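Rhodopsin (Todarodes pacificus, PDB 2Z73) is the retinal-bound visual pigment of the squid eye, a receptor in which light drives 11-cis to all-trans isomerization and so activates G-protein signalling to phospholipase C. Local coordinates at residues A32-L37 / E180-N185; Y134-I137 / A143-K146; G252-M257 / T344-D349. All blocks are in the same frame, centred on the assembly; numbering follows the deposited sequence.

From the N terminus, the chain first reaches 32-37, at the extracellular start of helix 31-61. Contact 1 joins it to 180-185, between strands 177-179 and 186-188, and so closes a long loop holding the next three membrane helices. Contact 2 falls within that loop. It folds residues 143-146 of the second cytoplasmic loop back on the end of helix 104-138. Contact 3 comes later and is in series with both. It ties the cytoplasmic part of helix 246-286 to helix 345-351 of the tail. Contacts 2 and 3 touch through Glu256, and both meet one octyl glucoside. Contact 1 lies about 46 Å from each, centre to centre.

Contact 1. Residues A32-L37 / E180-N185; sequences AVYYSL and EGVLCN
The Tyr34 ring has the backbone oxygen of Val182 at its edge and in its plane, with Tyr34 CE2 3.8 Å from Val182 O. The contact joins the extracellular start of helix 31-61 to the turn of the beta-hairpin in the second extracellular loop, the hairpin that covers the retinal pocket in opsins. The same edge carbon, Tyr34 CE2, lies 3.8 Å from Val182 CB. Cys184 SG is 4.0 Å from Tyr34 CE2 and stands 71° off the ring normal, an oblique sulfur-aromatic contact. Trp11, Val29 and Lys99 also touch this buried tyrosine. The tyrosine and valine side chains pass alongside, pointing opposite ways. The tyrosine bonds its hydroxyl to Gln28. Water 1 donates to Val182 O, its oxygen 2.6 Å away, and makes a weak bond with Tyr34 OH. One helical turn on, Leu37 and Val182 meet tip to tip, with Leu37 CD1 3.8 Å from Val182 CG2. The extended end of Leu37 (chi2 -180°) carries CD1 out to the valine. Gln298 and Met302 of helix 294-306 touch Leu37 as well. The loop side is held in shape by a type II' turn from Glu180 to Leu183, closed by Leu183 N to Glu180 O at 2.6 Å. Val182 N donates to Gln298 OE1. Asn185 reaches the retinal and has its OD1 held by Gln298. Its other amide atom, Asn185 ND2, donates to Glu180 OE2 at 3.2 Å, nearly straight (163°), using the anti lone pair of that oxygen.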
loop_
_atom_site.group_PDB
_atom_site.type_symbol
_atom_site.label_atom_id
_atom_site.label_comp_id
_atom_site.label_asym_id
_atom_site.label_seq_id
_atom_site.Cartn_x
_atom_site.Cartn_y
_atom_site.Cartn_z
ATOM N N ALA A 32 14.797 15.767 21.546
ATOM C CA ALA A 32 13.358 15.731 21.384
ATOM C C ALA A 32 12.950 15.253 20.006
ATOM O O ALA A 32 11.890 14.645 19.846
ATOM C CB ALA A 32 12.776 17.107 21.650
ATOM N N VAL A 33 13.784 15.520 19.007
ATOM C CA VAL A 33 13.458 15.111 17.647
ATOM C C VAL A 33 13.635 13.611 17.462
ATOM O O VAL A 33 12.854 12.961 16.761
ATOM C CB VAL A 33 14.337 15.835 16.611
ATOM C CG1 VAL A 33 13.988 15.350 15.209
ATOM C CG2 VAL A 33 14.140 17.337 16.720
ATOM N N TYR A 34 14.675 13.067 18.077
ATOM C CA TYR A 34 14.939 11.644 17.984
ATOM C C TYR A 34 13.831 10.899 18.696
ATOM O O TYR A 34 13.309 9.910 18.182
ATOM C CB TYR A 34 16.267 11.293 18.649
ATOM C CG TYR A 34 17.490 11.599 17.829
ATOM C CD1 TYR A 34 18.339 12.653 18.174
ATOM C CD2 TYR A 34 17.840 10.788 16.742
ATOM C CE1 TYR A 34 19.518 12.889 17.461
ATOM C CE2 TYR A 34 19.009 11.011 16.025
ATOM C CZ TYR A 34 19.850 12.059 16.389
ATOM O OH TYR A 34 21.025 12.253 15.705
ATOM N N TYR A 35 13.486 11.390 19.885
ATOM C CA TYR A 35 12.443 10.798 20.718
ATOM C C TYR A 35 11.073 10.824 20.045
ATOM O O TYR A 35 10.320 9.851 20.104
ATOM C CB TYR A 35 12.399 11.527 22.061
ATOM C CG TYR A 35 13.712 11.419 22.805
ATOM C CD1 TYR A 35 14.070 12.342 23.790
ATOM C CD2 TYR A 35 14.615 10.401 22.496
ATOM C CE1 TYR A 35 15.302 12.251 24.443
ATOM C CE2 TYR A 35 15.839 10.301 23.140
ATOM C CZ TYR A 35 16.182 11.226 24.109
ATOM O OH TYR A 35 17.414 11.121 24.717
ATOM N N SER A 36 10.755 11.935 19.399
ATOM C CA SER A 36 9.491 12.043 18.724
ATOM C C SER A 36 9.488 11.078 17.550
ATOM O O SER A 36 8.489 10.406 17.285
ATOM C CB SER A 36 9.277 13.474 18.237
ATOM O OG SER A 36 9.265 14.353 19.343
ATOM N N LEU A 37 10.613 11.002 16.852
ATOM C CA LEU A 37 10.713 10.111 15.703
ATOM C C LEU A 37 10.456 8.657 16.113
ATOM O O LEU A 37 9.689 7.950 15.465
ATOM C CB LEU A 37 12.095 10.243 15.043
ATOM C CG LEU A 37 12.295 11.484 14.161
ATOM C CD1 LEU A 37 13.698 11.491 13.569
ATOM C CD2 LEU A 37 11.259 11.476 13.042
ATOM N N GLU A 180 20.204 6.942 6.460
ATOM C CA GLU A 180 19.810 8.198 5.840
ATOM C C GLU A 180 19.415 9.178 6.942
ATOM O O GLU A 180 19.390 8.816 8.119
ATOM C CB GLU A 180 18.633 7.992 4.869
ATOM C CG GLU A 180 17.268 7.805 5.524
ATOM C CD GLU A 180 16.168 7.632 4.500
ATOM O OE1 GLU A 180 16.258 8.277 3.438
ATOM O OE2 GLU A 180 15.207 6.863 4.756
ATOM N N GLY A 181 19.129 10.418 6.553
ATOM C CA GLY A 181 18.723 11.431 7.508
ATOM C C GLY A 181 19.446 11.445 8.839
ATOM O O GLY A 181 20.661 11.626 8.888
ATOM N N VAL A 182 18.705 11.266 9.927
ATOM C CA VAL A 182 19.305 11.285 11.255
ATOM C C VAL A 182 20.043 9.990 11.581
ATOM O O VAL A 182 20.516 9.798 12.704
ATOM C CB VAL A 182 18.258 11.556 12.331
ATOM C CG1 VAL A 182 17.689 12.953 12.155
ATOM C CG2 VAL A 182 17.158 10.521 12.249
ATOM N N LEU A 183 20.118 9.094 10.597
ATOM C CA LEU A 183 20.843 7.845 10.756
ATOM C C LEU A 183 20.267 6.837 11.751
ATOM O O LEU A 183 21.017 6.190 12.467
ATOM C CB LEU A 183 22.276 8.179 11.152
ATOM C CG LEU A 183 22.872 9.296 10.300
ATOM C CD1 LEU A 183 24.295 9.598 10.750
ATOM C CD2 LEU A 183 22.850 8.879 8.832
ATOM N N CYS A 184 18.944 6.704 11.803
ATOM C CA CYS A 184 18.319 5.760 12.725
ATOM C C CYS A 184 17.353 4.833 12.018
ATOM O O CYS A 184 16.497 4.210 12.635
ATOM C CB CYS A 184 17.624 6.487 13.872
ATOM S SG CYS A 184 18.806 7.093 15.080
ATOM N N ASN A 185 17.479 4.777 10.705
ATOM C CA ASN A 185 16.676 3.870 9.914
ATOM C C ASN A 185 17.455 3.731 8.622
ATOM O O ASN A 185 18.378 4.506 8.360
ATOM C CB ASN A 185 15.245 4.387 9.691
ATOM C CG ASN A 185 15.158 5.472 8.648
ATOM O OD1 ASN A 185 15.253 6.656 8.966
ATOM N ND2 ASN A 185 14.973 5.074 7.385
HETATM O O HOH W 1 22.292 9.381 14.620
#

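Contact 2. Residues Y134-I137 / A143-K146. With BOG (octyl beta-D-glucopyranoside), chain C.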
loop_
_atom_site.group_PDB
_atom_site.type_symbol
_atom_site.label_atom_id
_atom_site.label_comp_id
_atom_site.label_asym_id
_atom_site.label_seq_id
_atom_site.Cartn_x
_atom_site.Cartn_y
_atom_site.Cartn_z
ATOM N N TYR A 134 -11.352 -3.528 -13.222
ATOM C CA TYR A 134 -11.590 -3.333 -14.644
ATOM C C TYR A 134 -12.372 -4.486 -15.266
ATOM O O TYR A 134 -13.157 -4.271 -16.185
ATOM C CB TYR A 134 -10.266 -3.169 -15.392
ATOM C CG TYR A 134 -10.388 -3.367 -16.888
ATOM C CD1 TYR A 134 -9.855 -4.496 -17.512
ATOM C CD2 TYR A 134 -11.044 -2.427 -17.679
ATOM C CE1 TYR A 134 -9.973 -4.678 -18.887
ATOM C CE2 TYR A 134 -11.169 -2.599 -19.046
ATOM C CZ TYR A 134 -10.632 -3.726 -19.645
ATOM O OH TYR A 134 -10.765 -3.895 -21.006
ATOM N N ASN A 135 -12.149 -5.706 -14.783
ATOM C CA ASN A 135 -12.854 -6.865 -15.328
ATOM C C ASN A 135 -14.313 -6.942 -14.878
ATOM O O ASN A 135 -15.166 -7.468 -15.592
ATOM C CB ASN A 135 -12.151 -8.166 -14.937
ATOM C CG ASN A 135 -10.973 -8.484 -15.830
ATOM O OD1 ASN A 135 -11.093 -8.476 -17.055
ATOM N ND2 ASN A 135 -9.828 -8.781 -15.221
ATOM N N VAL A 136 -14.596 -6.425 -13.691
ATOM C CA VAL A 136 -15.954 -6.466 -13.182
ATOM C C VAL A 136 -16.729 -5.184 -13.478
ATOM O O VAL A 136 -17.936 -5.232 -13.704
ATOM C CB VAL A 136 -15.974 -6.741 -11.645
ATOM C CG1 VAL A 136 -15.155 -5.701 -10.909
ATOM C CG2 VAL A 136 -17.406 -6.733 -11.131
ATOM N N ILE A 137 -16.036 -4.047 -13.493
ATOM C CA ILE A 137 -16.675 -2.760 -13.753
ATOM C C ILE A 137 -16.189 -2.065 -15.019
ATOM O O ILE A 137 -16.956 -1.379 -15.674
ATOM C CB ILE A 137 -16.465 -1.773 -12.584
ATOM C CG1 ILE A 137 -17.145 -2.295 -11.321
ATOM C CG2 ILE A 137 -17.034 -0.410 -12.947
ATOM C CD1 ILE A 137 -18.657 -2.382 -11.436
ATOM N N ALA A 143 -19.729 -8.790 -20.814
ATOM C CA ALA A 143 -18.436 -9.474 -20.749
ATOM C C ALA A 143 -17.785 -9.428 -19.363
ATOM O O ALA A 143 -16.643 -9.863 -19.189
ATOM C CB ALA A 143 -17.490 -8.885 -21.792
ATOM N N SER A 144 -18.522 -8.908 -18.384
ATOM C CA SER A 144 -18.048 -8.808 -17.007
ATOM C C SER A 144 -17.400 -10.114 -16.556
ATOM O O SER A 144 -17.959 -11.189 -16.759
ATOM C CB SER A 144 -19.216 -8.469 -16.078
ATOM O OG SER A 144 -18.812 -8.473 -14.721
ATOM N N LYS A 145 -16.225 -10.021 -15.942
ATOM C CA LYS A 145 -15.514 -11.212 -15.493
ATOM C C LYS A 145 -15.074 -11.090 -14.036
ATOM O O LYS A 145 -14.441 -10.106 -13.648
ATOM C CB LYS A 145 -14.289 -11.444 -16.384
ATOM C CG LYS A 145 -14.037 -12.890 -16.799
ATOM C CD LYS A 145 -13.639 -13.766 -15.628
ATOM C CE LYS A 145 -13.135 -15.130 -16.100
ATOM N NZ LYS A 145 -14.145 -15.893 -16.891
ATOM N N LYS A 146 -15.418 -12.094 -13.235
ATOM C CA LYS A 146 -15.052 -12.116 -11.827
ATOM C C LYS A 146 -13.703 -12.807 -11.646
ATOM O O LYS A 146 -13.299 -13.629 -12.467
ATOM C CB LYS A 146 -16.110 -12.858 -11.007
ATOM C CG LYS A 146 -16.746 -12.020 -9.911
ATOM C CD LYS A 146 -17.594 -10.902 -10.492
ATOM C CE LYS A 146 -18.226 -10.072 -9.396
ATOM N NZ LYS A 146 -19.166 -9.061 -9.949
HETATM C C1 BOG C . -17.061 -9.065 -4.330
HETATM O O1 BOG C . -16.155 -8.148 -4.773
HETATM C C2 BOG C . -18.133 -8.157 -3.783
HETATM O O2 BOG C . -17.660 -7.292 -2.681
HETATM C C3 BOG C . -19.118 -9.134 -3.326
HETATM O O3 BOG C . -20.115 -8.313 -2.837
HETATM C C4 BOG C . -19.581 -10.044 -4.536
HETATM O O4 BOG C . -20.525 -10.976 -4.110
HETATM C C5 BOG C . -18.496 -10.897 -5.042
HETATM O O5 BOG C . -17.544 -9.931 -5.471
HETATM C C6 BOG C . -18.952 -11.800 -6.265
HETATM O O6 BOG C . -17.778 -12.662 -6.721
HETATM C "C1'" BOG C . -14.965 -8.771 -4.379
HETATM C "C2'" BOG C . -13.996 -8.009 -5.133
HETATM C "C3'" BOG C . -13.088 -7.517 -4.058
HETATM C "C4'" BOG C . -12.774 -6.222 -4.552
HETATM C "C5'" BOG C . -11.615 -5.801 -3.729
HETATM C "C6'" BOG C . -11.765 -4.380 -3.747
HETATM C "C7'" BOG C . -10.658 -3.962 -2.868
HETATM C "C8'" BOG C . -11.156 -2.723 -2.363
#
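Val136 and Lys146 cross obliquely, the valine branch CG2 lying against the end of the lysine chain. Val136 CG2 stands with its bond anti to the backbone N (chi1 57° for CG1), which turns it toward the lysine. The modelled 3.1 Å from Val136 CG2 to Lys146 NZ is very short and its exact value is doubtful. Lys146 CE is 3.9 Å from the same Val136 CG2. The lysine starts away from the helix, and a bend at chi2 (68°) brings its end back. There Lys146 NZ forms a salt bridge with Glu256 OE1. The lysine chain also runs beside the sugar of an octyl glucoside, with Lys146 CG 3.4 Å from detergent O6. Asn135 and Lys145 are set differently. The Asn135 CB and Lys145 CB atoms are 4.2 Å apart, after which the lysine chain leads away from the helix. Asn135 CB also lies 3.3 Å from Lys145 O. The amide of Asn135 is held through OD1 by Arg139. The hydrogen bond between the segments is made by the backbone: Lys145 N donates to Asn135 O at 2.8 Å. It is nearly straight at the hydrogen (176°), but the donor sits above the carbonyl plane and not on a lone pair. Asn135 lies in the last turn of the helix, where the turn widens to pi type, and its oxygen is taken by the loop. Ser144 OG lies near Val136 O, 3.5 Å away. Tyr134 ends the Asp-Arg-Tyr triplet of this receptor family. The contact thus folds the second cytoplasmic loop onto the end of helix 104-138. Tyr134 and Ile137 face helix 195-224, and Val136 and Ile137 reach Glu256 of helix 246-286.

Contact 3. Residues G252-M257 / T344-D349; sequences GANAEM and TEDDKD. With BOG (octyl beta-D-glucopyranoside), chain C.
Asp346 and Asp347 are the main residues of 344-349 that meet 252-257. The segment begins at Thr344, whose hydroxyl is bonded to Asp341 O. Its carbonyl oxygen takes the N-H of Lys348 and so opens helix 345-351. After Glu345 comes Asp346, whose carboxylate lies against Asn254. Asp346 OD2 is 3.3 Å from Asn254 CB, so the oxygen meets the root of that side chain. The backbones are closest here, with Asp346 CA 6.0 Å from Ala255 CA. Ala255 points its CB toward the other helix, and its small side chain suits the close approach. Ala251 also touches the aspartate. The axes of 252-257 and 345-349 come within 8.5 Å and run nearer to antiparallel than parallel (133°). Residues 252-257 belong to the cytoplasmic extension of helix 246-286, whose membrane part is transmembrane helix 6. Here Glu256 forms a salt bridge through OE2 with Arg133 of the Asp-Arg-Tyr triplet, the ionic lock known from inactive receptors of this family. Next, Asp347 turns its end toward the same helix. Its CG is anti to its own carbonyl carbon (chi1 -75°), and Asp347 OD1 stops 4.4 Å from Ala255 CB. The other oxygen, Asp347 OD2, is 2.8 Å from O3 of the octyl glucoside. A long, weak ion pair links it to Lys321. The detergent sugar also reaches Glu256, with Glu256 OE1 3.5 Å from detergent O5. Lys348 follows and gives its carbonyl oxygen to Thr352. Asp349 lies beside Ala251, and its OD2 makes a long, weak ion pair with Arg247 of helix 246-286.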
loop_
_atom_site.group_PDB
_atom_site.type_symbol
_atom_site.label_atom_id
_atom_site.label_comp_id
_atom_site.label_asym_id
_atom_site.label_seq_id
_atom_site.Cartn_x
_atom_site.Cartn_y
_atom_site.Cartn_z
ATOM N N GLY A 252 -25.707 -4.771 -7.663
ATOM C CA GLY A 252 -24.400 -5.361 -7.839
ATOM C C GLY A 252 -23.396 -4.350 -8.343
ATOM O O GLY A 252 -22.287 -4.263 -7.820
ATOM N N ALA A 253 -23.782 -3.585 -9.358
ATOM C CA ALA A 253 -22.898 -2.579 -9.928
ATOM C C ALA A 253 -22.533 -1.520 -8.889
ATOM O O ALA A 253 -21.398 -1.052 -8.848
ATOM C CB ALA A 253 -23.564 -1.932 -11.133
ATOM N N ASN A 254 -23.498 -1.143 -8.052
ATOM C CA ASN A 254 -23.254 -0.155 -7.006
ATOM C C ASN A 254 -22.216 -0.714 -6.044
ATOM O O ASN A 254 -21.224 -0.058 -5.717
ATOM C CB ASN A 254 -24.535 0.139 -6.222
ATOM C CG ASN A 254 -25.489 1.051 -6.966
ATOM O OD1 ASN A 254 -26.058 0.678 -7.984
ATOM N ND2 ASN A 254 -25.664 2.267 -6.452
ATOM N N ALA A 255 -22.470 -1.938 -5.591
ATOM C CA ALA A 255 -21.591 -2.630 -4.664
ATOM C C ALA A 255 -20.167 -2.689 -5.210
ATOM O O ALA A 255 -19.215 -2.354 -4.511
ATOM C CB ALA A 255 -22.118 -4.032 -4.407
ATOM N N GLU A 256 -20.025 -3.112 -6.459
ATOM C CA GLU A 256 -18.711 -3.200 -7.080
ATOM C C GLU A 256 -18.089 -1.811 -7.220
ATOM O O GLU A 256 -16.905 -1.612 -6.928
ATOM C CB GLU A 256 -18.827 -3.852 -8.459
ATOM C CG GLU A 256 -19.409 -5.255 -8.427
ATOM C CD GLU A 256 -18.517 -6.246 -7.700
ATOM O OE1 GLU A 256 -18.989 -7.367 -7.423
ATOM O OE2 GLU A 256 -17.347 -5.910 -7.414
ATOM N N MET A 257 -18.899 -0.855 -7.665
ATOM C CA MET A 257 -18.442 0.511 -7.853
ATOM C C MET A 257 -17.853 1.044 -6.559
ATOM O O MET A 257 -16.791 1.665 -6.558
ATOM C CB MET A 257 -19.602 1.406 -8.295
ATOM C CG MET A 257 -19.209 2.848 -8.626
ATOM S SD MET A 257 -18.041 2.997 -10.009
ATOM C CE MET A 257 -16.728 3.908 -9.253
ATOM N N THR A 344 -25.289 -2.996 4.233
ATOM C CA THR A 344 -25.119 -4.235 3.481
ATOM C C THR A 344 -26.253 -4.571 2.510
ATOM O O THR A 344 -26.204 -5.585 1.812
ATOM C CB THR A 344 -24.934 -5.420 4.451
ATOM O OG1 THR A 344 -25.972 -5.395 5.436
ATOM C CG2 THR A 344 -23.582 -5.326 5.148
ATOM N N GLU A 345 -27.264 -3.714 2.460
ATOM C CA GLU A 345 -28.410 -3.927 1.589
ATOM C C GLU A 345 -28.037 -4.220 0.142
ATOM O O GLU A 345 -28.427 -5.252 -0.402
ATOM C CB GLU A 345 -29.334 -2.713 1.645
ATOM C CG GLU A 345 -29.851 -2.416 3.038
ATOM C CD GLU A 345 -30.701 -1.168 3.085
ATOM O OE1 GLU A 345 -30.209 -0.099 2.663
ATOM O OE2 GLU A 345 -31.857 -1.254 3.545
ATOM N N ASP A 346 -27.283 -3.315 -0.481
ATOM C CA ASP A 346 -26.880 -3.495 -1.872
ATOM C C ASP A 346 -26.223 -4.845 -2.143
ATOM O O ASP A 346 -26.285 -5.353 -3.262
ATOM C CB ASP A 346 -25.941 -2.370 -2.319
ATOM C CG ASP A 346 -26.687 -1.093 -2.693
ATOM O OD1 ASP A 346 -27.296 -0.467 -1.798
ATOM O OD2 ASP A 346 -26.663 -0.717 -3.884
ATOM N N ASP A 347 -25.591 -5.427 -1.128
ATOM C CA ASP A 347 -24.958 -6.733 -1.298
ATOM C C ASP A 347 -26.013 -7.830 -1.222
ATOM O O ASP A 347 -25.886 -8.878 -1.856
ATOM C CB ASP A 347 -23.892 -6.975 -0.226
ATOM C CG ASP A 347 -22.621 -6.187 -0.478
ATOM O OD1 ASP A 347 -22.589 -4.979 -0.167
ATOM O OD2 ASP A 347 -21.657 -6.785 -0.997
ATOM N N LYS A 348 -27.059 -7.575 -0.443
ATOM C CA LYS A 348 -28.150 -8.525 -0.276
ATOM C C LYS A 348 -28.852 -8.775 -1.607
ATOM O O LYS A 348 -28.934 -9.913 -2.078
ATOM C CB LYS A 348 -29.151 -7.980 0.743
ATOM C CG LYS A 348 -28.529 -7.646 2.092
ATOM C CD LYS A 348 -29.532 -6.997 3.035
ATOM C CE LYS A 348 -28.895 -6.675 4.382
ATOM N NZ LYS A 348 -29.825 -5.929 5.280
ATOM N N ASP A 349 -29.353 -7.702 -2.212
ATOM C CA ASP A 349 -30.055 -7.782 -3.489
ATOM C C ASP A 349 -29.163 -8.315 -4.599
ATOM O O ASP A 349 -29.588 -9.141 -5.408
ATOM C CB ASP A 349 -30.585 -6.404 -3.889
ATOM C CG ASP A 349 -31.618 -5.869 -2.915
ATOM O OD1 ASP A 349 -31.296 -5.715 -1.719
ATOM O OD2 ASP A 349 -32.759 -5.603 -3.350
HETATM C C1 BOG C . -17.061 -9.065 -4.330
HETATM O O1 BOG C . -16.155 -8.148 -4.773
HETATM C C2 BOG C . -18.133 -8.157 -3.783
HETATM O O2 BOG C . -17.660 -7.292 -2.681
HETATM C C3 BOG C . -19.118 -9.134 -3.326
HETATM O O3 BOG C . -20.115 -8.313 -2.837
HETATM C C4 BOG C . -19.581 -10.044 -4.536
HETATM O O4 BOG C . -20.525 -10.976 -4.110
HETATM C C5 BOG C . -18.496 -10.897 -5.042
HETATM O O5 BOG C . -17.544 -9.931 -5.471
HETATM C C6 BOG C . -18.952 -11.800 -6.265
HETATM O O6 BOG C . -17.778 -12.662 -6.721
HETATM C "C1'" BOG C . -14.965 -8.771 -4.379
HETATM C "C2'" BOG C . -13.996 -8.009 -5.133
HETATM C "C3'" BOG C . -13.088 -7.517 -4.058
HETATM C "C4'" BOG C . -12.774 -6.222 -4.552
HETATM C "C5'" BOG C . -11.615 -5.801 -3.729
HETATM C "C6'" BOG C . -11.765 -4.380 -3.747
HETATM C "C7'" BOG C . -10.658 -3.962 -2.868
HETATM C "C8'" BOG C . -11.156 -2.723 -2.363
#